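Local coordinates for probable thiol peroxidase (PDB 2YZH), which probably reduces hydrogen peroxide and organic hydroperoxides to water and alcohols at the expense of thioredoxin, as a peroxiredoxin of the Tpx subfamily, at residues 31-34 against 38-41; 50-55 against 114-119; 138-141 against 145-148. All coordinates share one frame; numbering follows the deposited sequence.

Contact 1 of 3, residues 31-34 against 38-41; sequences VVVT and QEKI
Val32 and Lys40 form the hydrogen-bonded pair of this antiparallel hairpin: Val32 N donates to Lys40 O at 2.9 Å, and Lys40 N returns a bond to Val32 O. Toward the turn, Thr34 N adds a third bond to Gln38 O (2.8 Å). Non-hydrogen-bonded pairs lie to each side of Val32-Lys40. In one of them Val31 and Ile41 run side by side, and the CG2 methyl of Val31 presses on CD1 of Ile41 at 3.4 Å, tighter than ordinary van der Waals contact. The other methyl of Val31, CG1, swung anti to the backbone N (chi1 -180°), meets Glu39 OE1 at 3.6 Å. The carboxylate is anchored through its second oxygen, OE2, in a salt bridge with Arg112. Beyond Lys40 CB, which touches Thr34 CG2 at 4.2 Å, the lysine runs out fully extended to a hydrogen bond with Thr83 OG1. Asp36 OD1 ties the turn by bonding both Thr34 OG1 and Gln38 N. Strand 39-42 is the outermost strand of the mixed sheet within this chain; strand 30-34 separates it from strand 106-109, where Val32 packs on Ala108, and Val31 also meets Lys118 of a second subunit.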
loop_
_atom_site.group_PDB
_atom_site.type_symbol
_atom_site.label_atom_id
_atom_site.label_comp_id
_atom_site.label_asym_id
_atom_site.label_seq_id
_atom_site.Cartn_x
_atom_site.Cartn_y
_atom_site.Cartn_z
ATOM N N VAL D 31 -5.784 12.752 0.503
ATOM C CA VAL D 31 -7.167 12.408 0.796
ATOM C C VAL D 31 -7.175 11.716 2.149
ATOM O O VAL D 31 -6.775 10.554 2.265
ATOM C CB VAL D 31 -7.734 11.459 -0.271
ATOM C CG1 VAL D 31 -9.185 11.125 0.057
ATOM C CG2 VAL D 31 -7.627 12.111 -1.646
ATOM N N VAL D 32 -7.620 12.444 3.171
ATOM C CA VAL D 32 -7.649 11.924 4.529
ATOM C C VAL D 32 -9.077 11.715 5.041
ATOM O O VAL D 32 -10.044 12.207 4.450
ATOM C CB VAL D 32 -6.857 12.866 5.481
ATOM C CG1 VAL D 32 -5.372 12.833 5.120
ATOM C CG2 VAL D 32 -7.381 14.298 5.367
ATOM N N VAL D 33 -9.202 10.981 6.141
ATOM C CA VAL D 33 -10.511 10.666 6.705
ATOM C C VAL D 33 -10.716 11.319 8.070
ATOM O O VAL D 33 -9.903 11.125 8.981
ATOM C CB VAL D 33 -10.679 9.126 6.840
ATOM C CG1 VAL D 33 -12.094 8.785 7.306
ATOM C CG2 VAL D 33 -10.393 8.447 5.501
ATOM N N THR D 34 -11.794 12.093 8.211
ATOM C CA THR D 34 -12.092 12.767 9.478
ATOM C C THR D 34 -12.804 11.829 10.458
ATOM O O THR D 34 -13.205 10.727 10.089
ATOM C CB THR D 34 -12.936 14.049 9.255
ATOM O OG1 THR D 34 -14.078 13.747 8.450
ATOM C CG2 THR D 34 -12.108 15.108 8.550
ATOM N N GLN D 38 -15.796 10.861 7.048
ATOM C CA GLN D 38 -15.941 11.556 5.776
ATOM C C GLN D 38 -14.529 11.831 5.276
ATOM O O GLN D 38 -13.587 11.859 6.069
ATOM C CB GLN D 38 -16.693 12.873 5.963
ATOM C CG GLN D 38 -18.165 12.697 6.295
ATOM C CD GLN D 38 -18.934 12.039 5.168
ATOM O OE1 GLN D 38 -18.920 12.515 4.031
ATOM N NE2 GLN D 38 -19.615 10.939 5.474
ATOM N N GLU D 39 -14.367 12.017 3.970
ATOM C CA GLU D 39 -13.042 12.293 3.436
ATOM C C GLU D 39 -12.848 13.780 3.194
ATOM O O GLU D 39 -13.758 14.481 2.744
ATOM C CB GLU D 39 -12.803 11.515 2.139
ATOM C CG GLU D 39 -12.888 10.008 2.318
ATOM C CD GLU D 39 -12.385 9.240 1.113
ATOM O OE1 GLU D 39 -12.501 9.760 -0.020
ATOM O OE2 GLU D 39 -11.883 8.111 1.298
ATOM N N LYS D 40 -11.654 14.259 3.516
ATOM C CA LYS D 40 -11.310 15.659 3.341
ATOM C C LYS D 40 -10.031 15.706 2.527
ATOM O O LYS D 40 -9.195 14.809 2.632
ATOM C CB LYS D 40 -11.069 16.319 4.702
ATOM C CG LYS D 40 -10.518 17.734 4.623
ATOM C CD LYS D 40 -10.221 18.305 6.006
ATOM C CE LYS D 40 -9.651 19.715 5.901
ATOM N NZ LYS D 40 -9.247 20.257 7.223
ATOM N N ILE D 41 -9.888 16.742 1.711
ATOM C CA ILE D 41 -8.686 16.908 0.911
ATOM C C ILE D 41 -7.845 18.023 1.521
ATOM O O ILE D 41 -8.343 19.126 1.728
ATOM C CB ILE D 41 -9.011 17.330 -0.539
ATOM C CG1 ILE D 41 -9.966 16.321 -1.187
ATOM C CG2 ILE D 41 -7.712 17.493 -1.327
ATOM C CD1 ILE D 41 -9.492 14.895 -1.129
#

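Contact 2 of 3, residues 50-55 against 114-119; sequences QVIITV and RDMEKY
Strand 50-54 and the 3-10 turn 115-119 come together through side chains, their backbones staying well apart, with Thr54 and Met116 the nearest pair at 8.5 Å between CA atoms. Met116 makes the main bridge. Its chain bends at both chi2 (-47°) and chi3 (-73°), which sets the CE methyl against two methyl groups of the strand, Thr54 CG2 at 3.6 Å and Ile52 CG2 at 3.7 Å. The same CE lies 3.5 Å above the plane of the Tyr119 ring, offset toward its rim, so one methyl group joins the strand to the aromatic ring of its own turn. Ile52 reaches that ring as well. Its CD1 comes obliquely to the phenol end, 3.6 Å from Tyr119 OH, and the two side chains cross at about a right angle. The hydroxyl itself is hydrogen-bonded to Pro28 O, and the ring stacks edge-to-face with Phe137 of strand 135-139. Thr54 divides its two branches: CG2 serves the apolar contact, while OG1, placed between the backbone N and the carbonyl carbon (chi1 59°), bonds Ala133 O. The turn is braced by Lys118 N to Asp115 O (2.8 Å) and by the salt bridge from Lys118 NZ to Asp115 OD1 (2.9 Å), where the ammonium stands above the carboxylate plane. Lys118 NZ also pairs with Asp115 OD2 of a second subunit, and the reciprocal bridge links the two turns across that interface. The 3-10 turn thus gives the strand an apolar side, Met116 and Tyr119, and the second subunit a charged one, Asp115 and Lys118. Thr54 lies about 9 Å, side chain to side chain, from Cys63, the predicted peroxidatic cysteine. Methyl groups and a ring make the buried contact, and the polar ends of Thr54 and Tyr119 are satisfied by backbone carbonyls outside it.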
loop_
_atom_site.group_PDB
_atom_site.type_symbol
_atom_site.label_atom_id
_atom_site.label_comp_id
_atom_site.label_asym_id
_atom_site.label_seq_id
_atom_site.Cartn_x
_atom_site.Cartn_y
_atom_site.Cartn_z
ATOM N N GLN D 50 -3.393 26.989 4.466
ATOM C CA GLN D 50 -3.499 25.680 5.087
ATOM C C GLN D 50 -2.305 25.348 5.961
ATOM O O GLN D 50 -1.164 25.621 5.601
ATOM C CB GLN D 50 -3.617 24.590 4.020
ATOM C CG GLN D 50 -4.713 24.782 3.005
ATOM C CD GLN D 50 -4.727 23.654 1.991
ATOM O OE1 GLN D 50 -4.939 22.496 2.349
ATOM N NE2 GLN D 50 -4.492 23.983 0.726
ATOM N N VAL D 51 -2.582 24.752 7.111
ATOM C CA VAL D 51 -1.540 24.333 8.032
ATOM C C VAL D 51 -1.739 22.838 8.248
ATOM O O VAL D 51 -2.752 22.414 8.798
ATOM C CB VAL D 51 -1.642 25.059 9.391
ATOM C CG1 VAL D 51 -0.535 24.571 10.328
ATOM C CG2 VAL D 51 -1.537 26.563 9.182
ATOM N N ILE D 52 -0.775 22.049 7.790
ATOM C CA ILE D 52 -0.833 20.601 7.916
ATOM C C ILE D 52 0.220 20.178 8.930
ATOM O O ILE D 52 1.412 20.392 8.730
ATOM C CB ILE D 52 -0.559 19.932 6.559
ATOM C CG1 ILE D 52 -1.590 20.416 5.536
ATOM C CG2 ILE D 52 -0.606 18.418 6.696
ATOM C CD1 ILE D 52 -1.319 19.950 4.118
ATOM N N ILE D 53 -0.239 19.576 10.020
ATOM C CA ILE D 53 0.632 19.142 11.099
ATOM C C ILE D 53 0.639 17.621 11.166
ATOM O O ILE D 53 -0.395 17.007 11.414
ATOM C CB ILE D 53 0.116 19.711 12.445
ATOM C CG1 ILE D 53 0.049 21.241 12.353
ATOM C CG2 ILE D 53 1.004 19.244 13.596
ATOM C CD1 ILE D 53 -0.739 21.910 13.468
ATOM N N THR D 54 1.791 17.004 10.938
ATOM C CA THR D 54 1.844 15.551 10.999
ATOM C C THR D 54 2.424 15.079 12.322
ATOM O O THR D 54 3.338 15.696 12.871
ATOM C CB THR D 54 2.670 14.957 9.834
ATOM O OG1 THR D 54 4.010 15.469 9.873
ATOM C CG2 THR D 54 2.020 15.315 8.492
ATOM N N VAL D 55 1.857 14.003 12.847
ATOM C CA VAL D 55 2.321 13.426 14.097
ATOM C C VAL D 55 2.269 11.904 14.021
ATOM O O VAL D 55 1.494 11.326 13.255
ATOM C CB VAL D 55 1.465 13.893 15.322
ATOM C CG1 VAL D 55 1.455 15.416 15.408
ATOM C CG2 VAL D 55 0.039 13.352 15.218
ATOM N N ARG D 114 -2.466 6.767 2.674
ATOM C CA ARG D 114 -1.121 7.129 3.108
ATOM C C ARG D 114 -0.534 8.143 2.136
ATOM O O ARG D 114 0.615 8.023 1.695
ATOM C CB ARG D 114 -0.218 5.892 3.194
ATOM C CG ARG D 114 1.039 6.130 4.029
ATOM C CD ARG D 114 1.805 4.837 4.311
ATOM N NE ARG D 114 2.437 4.295 3.109
ATOM C CZ ARG D 114 3.161 3.179 3.090
ATOM N NH1 ARG D 114 3.338 2.486 4.209
ATOM N NH2 ARG D 114 3.718 2.762 1.960
ATOM N N ASP D 115 -1.333 9.153 1.807
ATOM C CA ASP D 115 -0.896 10.191 0.882
ATOM C C ASP D 115 0.204 11.076 1.449
ATOM O O ASP D 115 0.921 11.719 0.691
ATOM C CB ASP D 115 -2.074 11.079 0.461
ATOM C CG ASP D 115 -2.895 10.463 -0.660
ATOM O OD1 ASP D 115 -2.290 9.849 -1.563
ATOM O OD2 ASP D 115 -4.134 10.607 -0.648
ATOM N N MET D 116 0.352 11.119 2.772
ATOM C CA MET D 116 1.387 11.974 3.334
ATOM C C MET D 116 2.794 11.509 2.962
ATOM O O MET D 116 3.773 12.197 3.246
ATOM C CB MET D 116 1.226 12.107 4.853
ATOM C CG MET D 116 -0.043 12.869 5.252
ATOM S SD MET D 116 -0.291 14.427 4.317
ATOM C CE MET D 116 0.969 15.500 5.044
ATOM N N GLU D 117 2.899 10.342 2.329
ATOM C CA GLU D 117 4.204 9.867 1.874
ATOM C C GLU D 117 4.678 10.898 0.849
ATOM O O GLU D 117 5.884 11.105 0.654
ATOM C CB GLU D 117 4.088 8.503 1.171
ATOM C CG GLU D 117 5.428 7.988 0.629
ATOM C CD GLU D 117 5.297 6.733 -0.222
ATOM O OE1 GLU D 117 4.434 5.885 0.086
ATOM O OE2 GLU D 117 6.074 6.586 -1.192
ATOM N N LYS D 118 3.717 11.547 0.193
ATOM C CA LYS D 118 4.030 12.543 -0.829
ATOM C C LYS D 118 4.649 13.809 -0.248
ATOM O O LYS D 118 5.139 14.662 -0.990
ATOM C CB LYS D 118 2.769 12.891 -1.632
ATOM C CG LYS D 118 2.259 11.722 -2.474
ATOM C CD LYS D 118 0.852 11.969 -2.987
ATOM C CE LYS D 118 0.342 10.748 -3.743
ATOM N NZ LYS D 118 -1.122 10.834 -4.000
ATOM N N TYR D 119 4.630 13.923 1.077
ATOM C CA TYR D 119 5.206 15.078 1.751
ATOM C C TYR D 119 6.575 14.753 2.337
ATOM O O TYR D 119 7.188 15.586 3.007
ATOM C CB TYR D 119 4.268 15.583 2.857
ATOM C CG TYR D 119 3.160 16.494 2.355
ATOM C CD1 TYR D 119 2.084 15.990 1.628
ATOM C CD2 TYR D 119 3.199 17.868 2.603
ATOM C CE1 TYR D 119 1.070 16.833 1.159
ATOM C CE2 TYR D 119 2.194 18.716 2.138
ATOM C CZ TYR D 119 1.134 18.192 1.418
ATOM O OH TYR D 119 0.148 19.037 0.951
#

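Contact 3 of 3, residues 138-141 against 145-148; sequences IIDK and VAYV
Ile138 O receives two successive amides of the opposite strand, Ala146 N at 2.8 Å and, weakly, Tyr147 N at 3.3 Å, the signature of a classic beta bulge. The extra residue shifts the register by one, so that Ile138 pairs with Tyr147 while Ile139 faces Val145. Ile138 N completes the first pair with a bond to Tyr147 O at 3.1 Å, the donor standing 36° out of the carbonyl plane. Tyr147 CG, held anti to its own backbone N (chi1 169°), carries the ring beside Ile138, whose CD1 lies 3.5 Å from ring atom CD2 in an oblique approach; Ile138 CG1 is 3.7 Å from the same CD2 of Tyr147. The phenol end is fixed separately by Glu162 OE2 and Gln149 NE2. An alanine at Ile138 takes away CG1 and CD1 and is likely to leave Tyr147 CD2 without its aliphatic cover and a gap beneath helix 160-170, where Ile138 also packs on Val167 and Leu170. On the other face, Ile139 CD1 meets Val145 CG2 at 4.0 Å. At the connection, Asp140 OD1 accepts a bond from Lys144 N. This bulged beta hairpin, with a C-terminal helix over one face, belongs to the edge of the thioredoxin fold.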
loop_
_atom_site.group_PDB
_atom_site.type_symbol
_atom_site.label_atom_id
_atom_site.label_comp_id
_atom_site.label_asym_id
_atom_site.label_seq_id
_atom_site.Cartn_x
_atom_site.Cartn_y
_atom_site.Cartn_z
ATOM N N ILE D 138 2.990 24.735 5.840
ATOM C CA ILE D 138 2.037 25.821 5.688
ATOM C C ILE D 138 1.940 26.026 4.189
ATOM O O ILE D 138 2.951 26.231 3.515
ATOM C CB ILE D 138 2.501 27.115 6.375
ATOM C CG1 ILE D 138 2.649 26.875 7.879
ATOM C CG2 ILE D 138 1.471 28.211 6.145
ATOM C CD1 ILE D 138 3.161 28.086 8.643
ATOM N N ILE D 139 0.723 25.932 3.671
ATOM C CA ILE D 139 0.471 26.072 2.244
ATOM C C ILE D 139 -0.227 27.398 1.969
ATOM O O ILE D 139 -1.202 27.733 2.644
ATOM C CB ILE D 139 -0.435 24.919 1.744
ATOM C CG1 ILE D 139 0.089 23.576 2.274
ATOM C CG2 ILE D 139 -0.513 24.931 0.228
ATOM C CD1 ILE D 139 1.562 23.309 2.000
ATOM N N ASP D 140 0.262 28.152 0.986
ATOM C CA ASP D 140 -0.364 29.432 0.659
ATOM C C ASP D 140 -1.579 29.234 -0.240
ATOM O O ASP D 140 -1.863 28.117 -0.683
ATOM C CB ASP D 140 0.639 30.390 -0.006
ATOM C CG ASP D 140 1.195 29.859 -1.319
ATOM O OD1 ASP D 140 0.478 29.134 -2.042
ATOM O OD2 ASP D 140 2.356 30.194 -1.642
ATOM N N LYS D 141 -2.305 30.318 -0.500
ATOM C CA LYS D 141 -3.495 30.247 -1.336
ATOM C C LYS D 141 -3.214 29.771 -2.756
ATOM O O LYS D 141 -4.131 29.351 -3.461
ATOM C CB LYS D 141 -4.186 31.612 -1.401
ATOM C CG LYS D 141 -4.836 32.063 -0.111
ATOM C CD LYS D 141 -5.569 33.381 -0.333
ATOM C CE LYS D 141 -6.339 33.814 0.898
ATOM N NZ LYS D 141 -7.016 35.123 0.663
ATOM N N VAL D 145 3.991 25.250 -1.139
ATOM C CA VAL D 145 4.514 25.087 0.206
ATOM C C VAL D 145 5.221 26.403 0.528
ATOM O O VAL D 145 6.183 26.774 -0.137
ATOM C CB VAL D 145 5.533 23.930 0.276
ATOM C CG1 VAL D 145 6.086 23.817 1.685
ATOM C CG2 VAL D 145 4.868 22.628 -0.154
ATOM N N ALA D 146 4.742 27.103 1.545
ATOM C CA ALA D 146 5.319 28.386 1.917
ATOM C C ALA D 146 6.216 28.289 3.139
ATOM O O ALA D 146 6.972 29.214 3.434
ATOM C CB ALA D 146 4.203 29.394 2.171
ATOM N N TYR D 147 6.138 27.162 3.840
ATOM C CA TYR D 147 6.920 26.957 5.051
ATOM C C TYR D 147 6.995 25.478 5.407
ATOM O O TYR D 147 6.055 24.724 5.154
ATOM C CB TYR D 147 6.261 27.720 6.206
ATOM C CG TYR D 147 6.806 27.405 7.581
ATOM C CD1 TYR D 147 7.863 28.138 8.121
ATOM C CD2 TYR D 147 6.250 26.384 8.351
ATOM C CE1 TYR D 147 8.349 27.863 9.399
ATOM C CE2 TYR D 147 6.729 26.098 9.622
ATOM C CZ TYR D 147 7.778 26.844 10.142
ATOM O OH TYR D 147 8.241 26.567 11.407
ATOM N N VAL D 148 8.114 25.068 5.998
ATOM C CA VAL D 148 8.289 23.683 6.418
ATOM C C VAL D 148 9.102 23.598 7.702
ATOM O O VAL D 148 10.039 24.373 7.915
ATOM C CB VAL D 148 9.029 22.823 5.353
ATOM C CG1 VAL D 148 8.265 22.825 4.040
ATOM C CG2 VAL D 148 10.441 23.347 5.152
#

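Along the chain the three contacts follow in series, none nested in or crossing another. Contact 1 closes first, a short hairpin loop at one edge of the mixed sheet. The chain then enters strand 49-54, near the middle of the sheet, and contact 2 closes a much longer loop of 58 residues, including helices 61-73 and 90-100. Contact 3 is again a local hairpin, at the opposite edge. Contact 2 touches both others: Asp115 OD2 takes a probable hydrogen bond from Val31 N, and Gln50 O one from Ile139 N. Contacts 1 and 3 stay about 10 Å apart at their nearest atoms and, among these three, are joined only through contact 2.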